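Side-chain contacts in acetoacetate decarboxylase (Sphingomonas wittichii, PDB 5UPB), which belongs to the acetoacetate decarboxylase-like lyases and probably acts on oxo-acid substrates through a Schiff-base intermediate: residues 111-114 against 120-123; 179-184 against 253-258; 40-45 against 230-235. All blocks are in the same frame, centred on the assembly; numbering follows the deposited sequence.

Interaction 1 of 3, residues 111-114 against 120-123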
loop_
_atom_site.group_PDB
_atom_site.type_symbol
_atom_site.label_atom_id
_atom_site.label_comp_id
_atom_site.label_asym_id
_atom_site.label_seq_id
_atom_site.Cartn_x
_atom_site.Cartn_y
_atom_site.Cartn_z
ATOM N N LEU A 111 -13.654 3.980 7.114
ATOM C CA LEU A 111 -14.675 3.174 6.464
ATOM C C LEU A 111 -15.765 2.768 7.450
ATOM O O LEU A 111 -16.972 2.911 7.175
ATOM C CB LEU A 111 -14.024 1.957 5.814
ATOM C CG LEU A 111 -14.990 1.033 5.075
ATOM C CD1 LEU A 111 -14.204 0.331 3.986
ATOM C CD2 LEU A 111 -15.623 0.064 6.027
ATOM N N ILE A 112 -15.363 2.239 8.594
ATOM C CA ILE A 112 -16.340 1.703 9.519
ATOM C C ILE A 112 -17.148 2.816 10.183
ATOM O O ILE A 112 -18.375 2.712 10.309
ATOM C CB ILE A 112 -15.626 0.808 10.543
ATOM C CG1 ILE A 112 -15.163 -0.519 9.846
ATOM C CG2 ILE A 112 -16.530 0.555 11.743
ATOM C CD1 ILE A 112 -16.308 -1.426 9.443
ATOM N N ARG A 113 -16.495 3.878 10.636
ATOM C CA ARG A 113 -17.261 5.010 11.160
ATOM C C ARG A 113 -18.282 5.471 10.134
ATOM O O ARG A 113 -19.450 5.704 10.461
ATOM C CB ARG A 113 -16.296 6.138 11.547
ATOM C CG ARG A 113 -16.869 7.409 12.247
ATOM C CD ARG A 113 -15.739 8.496 12.355
ATOM N NE ARG A 113 -15.240 8.810 11.003
ATOM C CZ ARG A 113 -14.022 9.242 10.634
ATOM N NH1 ARG A 113 -12.987 9.464 11.484
ATOM N NH2 ARG A 113 -13.852 9.457 9.333
ATOM N N GLY A 114 -17.866 5.552 8.870
ATOM C CA GLY A 114 -18.790 5.882 7.801
ATOM C C GLY A 114 -19.968 4.933 7.718
ATOM O O GLY A 114 -21.134 5.362 7.689
ATOM N N PRO A 120 -21.789 4.886 2.568
ATOM C CA PRO A 120 -21.247 3.681 1.915
ATOM C C PRO A 120 -19.804 3.898 1.491
ATOM O O PRO A 120 -19.534 4.716 0.607
ATOM C CB PRO A 120 -22.170 3.494 0.700
ATOM C CG PRO A 120 -23.332 4.387 0.922
ATOM C CD PRO A 120 -22.806 5.536 1.736
ATOM N N LYS A 121 -18.860 3.183 2.142
ATOM C CA LYS A 121 -17.435 3.362 1.847
ATOM C C LYS A 121 -16.738 2.036 1.517
ATOM O O LYS A 121 -16.970 1.016 2.165
ATOM C CB LYS A 121 -16.670 4.013 3.024
ATOM C CG LYS A 121 -17.230 5.373 3.500
ATOM C CD LYS A 121 -16.205 6.093 4.350
ATOM C CE LYS A 121 -16.774 7.450 4.864
ATOM N NZ LYS A 121 -15.704 8.193 5.583
ATOM N N LYS A 122 -15.834 2.091 0.546
ATOM C CA LYS A 122 -14.881 1.027 0.251
ATOM C C LYS A 122 -13.470 1.554 0.512
ATOM O O LYS A 122 -13.256 2.763 0.735
ATOM C CB LYS A 122 -15.015 0.583 -1.202
ATOM C CG LYS A 122 -16.385 -0.045 -1.536
ATOM C CD LYS A 122 -16.444 -0.440 -3.028
ATOM C CE LYS A 122 -17.735 -1.057 -3.372
ATOM N NZ LYS A 122 -17.849 -1.280 -4.870
ATOM N N ILE A 123 -12.500 0.640 0.481
ATOM C CA ILE A 123 -11.100 1.012 0.588
ATOM C C ILE A 123 -10.541 1.205 -0.808
ATOM O O ILE A 123 -10.656 0.320 -1.671
ATOM C CB ILE A 123 -10.271 -0.050 1.315
ATOM C CG1 ILE A 123 -10.686 -0.198 2.774
ATOM C CG2 ILE A 123 -8.750 0.321 1.148
ATOM C CD1 ILE A 123 -10.372 1.051 3.623
#
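Helix 108-116 lies beside the strand that follows it, with Leu-111 and Lys-121 closest at 5.4 Å between their CA atoms and no hydrogen bond joining the two segments. The side chains of Leu-111 and Lys-121 lie alongside one another, pointing opposite ways. Leu-111 CD1 comes within 3.4 Å of Lys-121 O because chi1 (-179°) turns CG opposite the backbone N, and that carbonyl already accepts Trp-115 NE1. The same methyl sits 3.8 Å from Ile-123 CG1. Lys-121 stretches across the helix, extended beyond CG, and, Gly-114 having no side chain, its CE passes directly over Gly-114 CA at 3.9 Å. Its NZ forms a salt bridge with Glu-83, while Arg-113 NH2 comes to 4.4 Å from Lys-121 NZ, which stands at the guanidinium edge. Replacing Leu-111 by an alanine would probably open a gap over the Lys-121 carbonyl and leave Ile-123 CG1 and the lysine stem freer to shift. The CB of Lys-122 is directed away from the helix, and its NZ forms a salt bridge with Glu-227. Two consecutive lysines, Lys-121 and Lys-122, recall the active-site pair of acetoacetate decarboxylase, where one lysine forms the Schiff base.

Interaction 2 of 3, residues 179-184 against 253-258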
loop_
_atom_site.group_PDB
_atom_site.type_symbol
_atom_site.label_atom_id
_atom_site.label_comp_id
_atom_site.label_asym_id
_atom_site.label_seq_id
_atom_site.Cartn_x
_atom_site.Cartn_y
_atom_site.Cartn_z
ATOM N N ALA A 179 -27.881 18.917 4.951
ATOM C CA ALA A 179 -27.948 17.547 5.438
ATOM C C ALA A 179 -27.074 16.642 4.597
ATOM O O ALA A 179 -26.960 16.810 3.383
ATOM C CB ALA A 179 -29.376 17.020 5.420
ATOM N N THR A 180 -26.489 15.648 5.249
ATOM C CA THR A 180 -25.937 14.485 4.573
ATOM C C THR A 180 -26.792 13.303 4.978
ATOM O O THR A 180 -26.914 12.991 6.167
ATOM C CB THR A 180 -24.459 14.271 4.904
ATOM O OG1 THR A 180 -23.718 15.419 4.526
ATOM C CG2 THR A 180 -23.899 13.066 4.171
ATOM N N PHE A 181 -27.426 12.687 3.998
ATOM C CA PHE A 181 -28.304 11.561 4.259
ATOM C C PHE A 181 -27.501 10.283 4.070
ATOM O O PHE A 181 -26.642 10.187 3.184
ATOM C CB PHE A 181 -29.523 11.602 3.331
ATOM C CG PHE A 181 -30.353 12.841 3.467
ATOM C CD1 PHE A 181 -30.974 13.130 4.659
ATOM C CD2 PHE A 181 -30.494 13.718 2.407
ATOM C CE1 PHE A 181 -31.742 14.242 4.801
ATOM C CE2 PHE A 181 -31.272 14.851 2.538
ATOM C CZ PHE A 181 -31.892 15.119 3.739
ATOM N N GLY A 182 -27.745 9.316 4.953
ATOM C CA GLY A 182 -27.031 8.059 4.909
ATOM C C GLY A 182 -28.006 6.903 4.932
ATOM O O GLY A 182 -29.178 7.052 5.298
ATOM N N HIS A 183 -27.501 5.739 4.517
ATOM C CA HIS A 183 -28.262 4.491 4.562
ATOM C C HIS A 183 -27.476 3.581 5.486
ATOM O O HIS A 183 -26.480 2.979 5.075
ATOM C CB HIS A 183 -28.427 3.863 3.177
ATOM C CG HIS A 183 -29.176 2.573 3.199
ATOM N ND1 HIS A 183 -29.196 1.697 2.129
ATOM C CD2 HIS A 183 -29.921 1.997 4.172
ATOM C CE1 HIS A 183 -29.959 0.662 2.430
ATOM N NE2 HIS A 183 -30.394 0.809 3.669
ATOM N N ARG A 184 -27.861 3.550 6.746
ATOM C CA ARG A 184 -27.212 2.680 7.711
ATOM C C ARG A 184 -27.745 1.290 7.456
ATOM O O ARG A 184 -28.927 1.018 7.693
ATOM C CB ARG A 184 -27.425 3.185 9.129
ATOM C CG ARG A 184 -26.808 2.312 10.173
ATOM C CD ARG A 184 -27.048 2.922 11.528
ATOM N NE ARG A 184 -26.178 2.304 12.513
ATOM C CZ ARG A 184 -26.616 1.352 13.291
ATOM N NH1 ARG A 184 -27.862 0.951 13.160
ATOM N NH2 ARG A 184 -25.827 0.756 14.192
ATOM N N THR A 253 -28.531 10.725 13.087
ATOM C CA THR A 253 -29.851 10.460 13.653
ATOM C C THR A 253 -30.669 9.609 12.699
ATOM O O THR A 253 -30.736 9.866 11.488
ATOM C CB THR A 253 -30.603 11.772 13.930
ATOM O OG1 THR A 253 -29.841 12.575 14.830
ATOM C CG2 THR A 253 -31.975 11.507 14.572
ATOM N N ARG A 254 -31.350 8.634 13.258
ATOM C CA ARG A 254 -32.227 7.799 12.457
ATOM C C ARG A 254 -33.479 8.578 12.066
ATOM O O ARG A 254 -34.130 9.190 12.914
ATOM C CB ARG A 254 -32.613 6.544 13.243
ATOM C CG ARG A 254 -33.702 5.715 12.590
ATOM C CD ARG A 254 -34.099 4.558 13.501
ATOM N NE ARG A 254 -35.504 4.219 13.299
ATOM C CZ ARG A 254 -35.932 3.264 12.489
ATOM N NH1 ARG A 254 -35.060 2.519 11.813
ATOM N NH2 ARG A 254 -37.243 3.055 12.363
ATOM N N LEU A 255 -33.841 8.511 10.784
ATOM C CA LEU A 255 -35.062 9.103 10.253
ATOM C C LEU A 255 -36.202 8.101 10.141
ATOM O O LEU A 255 -37.311 8.387 10.582
ATOM C CB LEU A 255 -34.802 9.703 8.868
ATOM C CG LEU A 255 -33.821 10.865 8.797
ATOM C CD1 LEU A 255 -33.486 11.162 7.329
ATOM C CD2 LEU A 255 -34.426 12.082 9.478
ATOM N N GLU A 256 -35.960 6.941 9.537
ATOM C CA GLU A 256 -37.009 5.956 9.331
ATOM C C GLU A 256 -36.362 4.663 8.850
ATOM O O GLU A 256 -35.242 4.677 8.337
ATOM C CB GLU A 256 -38.040 6.467 8.313
ATOM C CG GLU A 256 -37.475 6.708 6.921
ATOM C CD GLU A 256 -38.078 7.917 6.232
ATOM O OE1 GLU A 256 -38.589 8.821 6.932
ATOM O OE2 GLU A 256 -38.026 7.970 4.985
ATOM N N SER A 257 -37.074 3.554 9.012
ATOM C CA SER A 257 -36.623 2.295 8.415
ATOM C C SER A 257 -36.838 2.276 6.906
ATOM O O SER A 257 -37.675 3.001 6.357
ATOM C CB SER A 257 -37.353 1.098 9.016
ATOM O OG SER A 257 -36.971 0.920 10.362
ATOM N N LEU A 258 -36.063 1.415 6.236
ATOM C CA LEU A 258 -36.183 1.171 4.797
ATOM C C LEU A 258 -36.629 -0.269 4.502
ATOM O O LEU A 258 -36.453 -1.166 5.332
ATOM C CB LEU A 258 -34.856 1.452 4.089
ATOM C CG LEU A 258 -34.370 2.887 4.188
ATOM C CD1 LEU A 258 -33.304 3.156 3.175
ATOM C CD2 LEU A 258 -35.553 3.816 3.980
#
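Leu-255 and Leu-258 reach across strand 196-202 to meet Phe-181 and His-183. That strand pairs antiparallel with both 179-186 and 253-257, so one strand lies between the two segments, and they touch through side chains alone; the touching parts, CA 181 to 183 and CA 255 to 258, run 38° apart. A classic beta bulge interrupts the outer strand, where Leu-255 and Glu-256 both face Leu-199.

At the start of the walk, Arg-254 N hydrogen-bonds to Thr-192 OG1 of the second subunit. Its guanidinium grips Ser-257 end-on: NH1 and NH2 each lie 2.9 Å from Ser-257 OG, which sits in the guanidinium plane. NH1 also forms a salt bridge with Glu-198, whose other carboxylate oxygen pairs with Arg-184, so one glutamate of the middle strand ties both flanking strands.

Leu-255 comes next, its CB directed at the opposite segment and its CD1 4.2 Å from Phe-181 CD1. The two side chains meet nearly perpendicular, in a light contact. Glu-256, on the bulge, turns instead to His-92 in a weak hydrogen bond. Ser-257 closes the arginine grip and the chain ends at Leu-258.

This last leucine makes the firmer contact. His-183, its CG anti to the backbone N (chi1 179°) and its NE2 hydrogen-bonded to Ser-197 OG, offers a ring face to the methyl. Leu-258 CD1 stands 3.6 Å above the plane of the His-183 ring in a CH-pi contact, displaced toward the rim, where His-183 CD2 lies 3.7 Å from it.

Interaction 3 of 3, residues 40-45 against 230-235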
loop_
_atom_site.group_PDB
_atom_site.type_symbol
_atom_site.label_atom_id
_atom_site.label_comp_id
_atom_site.label_asym_id
_atom_site.label_seq_id
_atom_site.Cartn_x
_atom_site.Cartn_y
_atom_site.Cartn_z
ATOM N N GLN A 40 -31.440 8.685 -9.366
ATOM C CA GLN A 40 -32.485 8.238 -8.445
ATOM C C GLN A 40 -32.351 6.747 -8.142
ATOM O O GLN A 40 -32.612 6.307 -7.018
ATOM C CB GLN A 40 -33.879 8.532 -9.014
ATOM C CG GLN A 40 -35.005 8.117 -8.056
ATOM C CD GLN A 40 -35.104 9.034 -6.823
ATOM O OE1 GLN A 40 -35.232 10.262 -6.953
ATOM N NE2 GLN A 40 -35.031 8.439 -5.627
ATOM N N ALA A 41 -31.949 5.953 -9.139
ATOM C CA ALA A 41 -31.781 4.512 -8.939
ATOM C C ALA A 41 -30.754 4.189 -7.851
ATOM O O ALA A 41 -30.796 3.105 -7.261
ATOM C CB ALA A 41 -31.388 3.868 -10.271
ATOM N N LEU A 42 -29.802 5.083 -7.599
ATOM C CA LEU A 42 -28.814 4.866 -6.553
ATOM C C LEU A 42 -29.291 5.331 -5.189
ATOM O O LEU A 42 -28.609 5.065 -4.188
ATOM C CB LEU A 42 -27.516 5.603 -6.882
ATOM C CG LEU A 42 -26.792 5.197 -8.153
ATOM C CD1 LEU A 42 -25.563 6.110 -8.354
ATOM C CD2 LEU A 42 -26.418 3.696 -8.094
ATOM N N LEU A 43 -30.394 6.076 -5.136
ATOM C CA LEU A 43 -30.796 6.607 -3.849
ATOM C C LEU A 43 -31.618 5.590 -3.096
ATOM O O LEU A 43 -32.500 4.960 -3.679
ATOM C CB LEU A 43 -31.630 7.870 -4.009
ATOM C CG LEU A 43 -30.883 9.052 -4.608
ATOM C CD1 LEU A 43 -31.837 10.220 -4.851
ATOM C CD2 LEU A 43 -29.788 9.439 -3.646
ATOM N N PRO A 44 -31.411 5.470 -1.793
ATOM C CA PRO A 44 -32.299 4.620 -1.006
ATOM C C PRO A 44 -33.696 5.223 -0.912
ATOM O O PRO A 44 -33.917 6.414 -1.139
ATOM C CB PRO A 44 -31.628 4.588 0.371
ATOM C CG PRO A 44 -30.890 5.868 0.463
ATOM C CD PRO A 44 -30.407 6.147 -0.944
ATOM N N ALA A 45 -34.656 4.350 -0.634
ATOM C CA ALA A 45 -36.053 4.753 -0.567
ATOM C C ALA A 45 -36.249 5.881 0.439
ATOM O O ALA A 45 -35.702 5.850 1.547
ATOM C CB ALA A 45 -36.922 3.557 -0.182
ATOM N N GLU A 230 -20.354 4.073 -14.261
ATOM C CA GLU A 230 -21.099 4.500 -15.434
ATOM C C GLU A 230 -22.368 5.265 -15.059
ATOM O O GLU A 230 -22.918 5.968 -15.907
ATOM C CB GLU A 230 -21.437 3.283 -16.309
ATOM C CG GLU A 230 -20.214 2.708 -17.052
ATOM C CD GLU A 230 -19.261 1.871 -16.154
ATOM O OE1 GLU A 230 -19.666 1.436 -15.044
ATOM O OE2 GLU A 230 -18.094 1.652 -16.566
ATOM N N CYS A 231 -22.887 5.096 -13.841
ATOM C CA CYS A 231 -24.059 5.853 -13.412
ATOM C C CYS A 231 -23.828 7.369 -13.428
ATOM O O CYS A 231 -24.796 8.130 -13.528
ATOM C CB CYS A 231 -24.473 5.394 -12.019
ATOM S SG CYS A 231 -24.976 3.693 -11.972
ATOM N N PHE A 232 -22.573 7.814 -13.358
ATOM C CA PHE A 232 -22.218 9.227 -13.358
ATOM C C PHE A 232 -21.608 9.662 -14.683
ATOM O O PHE A 232 -21.121 10.783 -14.798
ATOM C CB PHE A 232 -21.263 9.534 -12.202
ATOM C CG PHE A 232 -21.910 9.440 -10.834
ATOM C CD1 PHE A 232 -21.942 8.248 -10.145
ATOM C CD2 PHE A 232 -22.452 10.561 -10.231
ATOM C CE1 PHE A 232 -22.531 8.162 -8.893
ATOM C CE2 PHE A 232 -23.043 10.484 -8.982
ATOM C CZ PHE A 232 -23.080 9.283 -8.311
ATOM N N ALA A 233 -21.661 8.812 -15.699
ATOM C CA ALA A 233 -20.834 8.977 -16.888
ATOM C C ALA A 233 -21.355 10.095 -17.779
ATOM O O ALA A 233 -20.569 10.867 -18.341
ATOM C CB ALA A 233 -20.769 7.663 -17.678
ATOM N N ASP A 234 -22.663 10.181 -17.962
ATOM C CA ASP A 234 -23.198 11.128 -18.933
ATOM C C ASP A 234 -23.502 12.412 -18.179
ATOM O O ASP A 234 -24.606 12.612 -17.664
ATOM C CB ASP A 234 -24.430 10.553 -19.615
ATOM C CG ASP A 234 -24.959 11.450 -20.703
ATOM O OD1 ASP A 234 -24.142 11.951 -21.500
ATOM O OD2 ASP A 234 -26.190 11.648 -20.765
ATOM N N HIS A 235 -22.492 13.273 -18.044
ATOM C CA HIS A 235 -22.638 14.419 -17.163
ATOM C C HIS A 235 -22.280 15.700 -17.897
ATOM O O HIS A 235 -21.623 15.705 -18.940
ATOM C CB HIS A 235 -21.780 14.294 -15.912
ATOM C CG HIS A 235 -20.332 14.105 -16.206
ATOM N ND1 HIS A 235 -19.670 12.922 -15.959
ATOM C CD2 HIS A 235 -19.423 14.941 -16.759
ATOM C CE1 HIS A 235 -18.407 13.045 -16.331
ATOM N NE2 HIS A 235 -18.232 14.259 -16.825
#
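Leu-42 of helix 36-42 faces Cys-231, in a 3-10 turn that begins before Glu-230, their CA atoms 8.4 Å apart, and no backbone bond bridges the gap. Each segment is tightened by its own turn: Leu-43 N bonds to Gln-40 O, and Ala-233 N to Glu-230 O. Between them a single leucine fork does the touching. CB of Leu-42 points at the other segment, and CG, anti to the carbonyl carbon (chi1 -61°), carries the two methyls on to separate targets. Leu-42 CD1 touches two residues at once, 3.9 Å from Cys-231 CB and 3.7 Å from Phe-232 CE1, while Leu-42 CD2 lies 4.1 Å from Cys-231 SG. Every one of these contacts is apolar or a thiol touch. The pair closes over strands of the cone-like beta barrel of the acetoacetate decarboxylase fold: Leu-42 and Phe-232 both lean on Ile-88, Phe-102 also touches Leu-42, and Leu-86, Cys-34 and Leu-221 lie round the phenylalanine. The helix after strand 21-34 is thus joined to the loop leading from strand 206-221 into 235-249. Thr-8 of the second subunit also packs on Leu-42. The Phe-232 carbonyl is held from its own segment. Asp-234 centres an inverse gamma turn that swings the chain round, and His-235 ND1 donates to Phe-232 O at 2.8 Å and a nearly straight 169°, the bond lying in both the carbonyl plane and the imidazole plane.

Overall arrangement
Interaction 1 is the most central, its middle about 10 Å from the centre of the chain against about 16 Å for the other two, and the only one whose chemistry brings charged side chains into the touching surface. Interaction 3 is also buried but made of carbon contacts and one thiol, near an end of the barrel. Interaction 2 is partly buried and reaches the chain terminus at its edge. Strand 95-105 links interactions 1 and 2, pairing with both 121-123 and 179-186. Interactions 2 and 3 meet directly: Leu-258 CD1 packs 3.6 Å from Pro-44 CB, so the C-terminus covers the turn after helix 36-42. All three have a neighbouring subunit within reach.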